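PDB 3IPZ: monothiol glutaredoxin-S14, chloroplastic from Arabidopsis thaliana, which forms a [2Fe-2S]-bridged homodimer, binds a labile Fe-S cluster with BOLA1, and may donate clusters to other proteins and regulate CAX cation transporters. Local coordinates for residues I89-E92 / A93-G97. Residues are numbered along the deposited sequence; the frame is centred on the assembly and turned at random.
Sequences ITLE and AFKTG
Lys95 lies back over the turn that carries Leu91, and the pair shows how residues four apart on a helix share one face. With CG anti to its own carbonyl carbon (chi1 -63°) and an extended chain beyond, the lysine runs its methylenes past the Leu91 carbonyl, CG standing 3.5 Å from Leu91 O. Its CE then reaches the leucine methyls, 3.8 Å from Leu91 CD2. The same leucine branch meets the aromatic ring of Phe94 more loosely, Leu91 CD2 being 4.3 Å from Phe94 CD2.

Polar ends add a water-mediated link. Glu92, its chain bent at chi2, holds OE1 4.7 Å from Lys95 NZ, too far for a salt bridge; a water bridges the gap, donating to OE1 and accepting a weak bond from NZ. The opposite charges probably still attract one another.

Backbone bonds supply the frame. Ala93 N to Ile89 O, Lys95 N to Leu91 O and Thr96 N to Glu92 O are regular i to i+4 bonds, the last the shortest at 2.8 Å. Phe94 N instead divides itself weakly between Thr90 O and Leu91 O, both at an N-H angle of 127°. Phe94 packs against Ile42 and Asn45 of helix 34-45, and Ala93 touches Glu98 and Leu99 of helix 98-108; Thr90 OG1 is hydrogen-bonded to Gly86 O.

At the end of the helix Gly97 takes a positive phi (99°), sends weak bonds back to Ala93 O and Phe94 O, and occupies the N-cap position of helix 98-108. This is a glycine-terminated helix C-terminus turning directly into the next helix, here joining helices 87-96 and 98-108 at the C-terminal end of the thioredoxin-like glutaredoxin fold.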
# COMPACT_ATOMS: atom_id res chain seq x y z
N ILE A 89 1.22 10.37 -5.13
CA ILE A 89 0.83 9.70 -6.35
C ILE A 89 -0.58 9.08 -6.26
O ILE A 89 -1.32 9.07 -7.24
CB ILE A 89 1.89 8.65 -6.73
CG1 ILE A 89 3.08 9.38 -7.35
CG2 ILE A 89 1.32 7.62 -7.70
CD1 ILE A 89 4.36 8.55 -7.47
N THR A 90 -0.95 8.59 -5.07
CA THR A 90 -2.27 7.99 -4.88
C THR A 90 -3.36 9.06 -4.90
O THR A 90 -4.45 8.84 -5.43
CB THR A 90 -2.36 7.23 -3.53
OG1 THR A 90 -1.37 6.20 -3.48
CG2 THR A 90 -3.75 6.60 -3.37
N LEU A 91 -3.05 10.21 -4.32
CA LEU A 91 -4.01 11.31 -4.27
C LEU A 91 -4.27 11.82 -5.69
O LEU A 91 -5.41 12.05 -6.08
CB LEU A 91 -3.45 12.46 -3.43
CG LEU A 91 -4.43 13.33 -2.63
CD1 LEU A 91 -3.85 14.73 -2.56
CD2 LEU A 91 -5.80 13.38 -3.29
N GLU A 92 -3.19 11.98 -6.46
CA GLU A 92 -3.31 12.46 -7.82
C GLU A 92 -4.07 11.48 -8.72
O GLU A 92 -4.94 11.89 -9.48
CB GLU A 92 -1.91 12.71 -8.40
CG GLU A 92 -1.87 13.16 -9.85
CD GLU A 92 -2.46 14.54 -10.08
OE1 GLU A 92 -2.64 15.29 -9.09
OE2 GLU A 92 -2.72 14.88 -11.25
N ALA A 93 -3.74 10.20 -8.62
CA ALA A 93 -4.41 9.19 -9.43
C ALA A 93 -5.88 9.13 -9.03
O ALA A 93 -6.72 8.65 -9.79
CB ALA A 93 -3.75 7.85 -9.23
N PHE A 94 -6.18 9.60 -7.82
CA PHE A 94 -7.55 9.62 -7.35
C PHE A 94 -8.31 10.74 -8.06
O PHE A 94 -9.38 10.52 -8.61
CB PHE A 94 -7.58 9.85 -5.84
CG PHE A 94 -8.96 10.04 -5.29
CD1 PHE A 94 -9.93 9.05 -5.45
CD2 PHE A 94 -9.30 11.21 -4.63
CE1 PHE A 94 -11.22 9.23 -4.94
CE2 PHE A 94 -10.59 11.40 -4.12
CZ PHE A 94 -11.55 10.40 -4.28
N LYS A 95 -7.74 11.95 -8.02
CA LYS A 95 -8.34 13.11 -8.68
C LYS A 95 -8.48 12.86 -10.17
O LYS A 95 -9.44 13.27 -10.82
CB LYS A 95 -7.46 14.34 -8.49
CG LYS A 95 -7.27 14.79 -7.05
CD LYS A 95 -6.32 15.98 -7.01
CE LYS A 95 -6.01 16.43 -5.58
NZ LYS A 95 -4.91 17.44 -5.56
N THR A 96 -7.49 12.18 -10.71
CA THR A 96 -7.41 11.86 -12.12
C THR A 96 -8.33 10.75 -12.61
O THR A 96 -8.75 10.74 -13.78
CB THR A 96 -5.95 11.53 -12.43
OG1 THR A 96 -5.37 12.60 -13.18
CG2 THR A 96 -5.82 10.22 -13.15
N GLY A 97 -8.65 9.80 -11.73
CA GLY A 97 -9.49 8.69 -12.12
C GLY A 97 -8.65 7.45 -12.43
O GLY A 97 -9.19 6.35 -12.59
O HOH W 1 -2.01 15.68 -6.06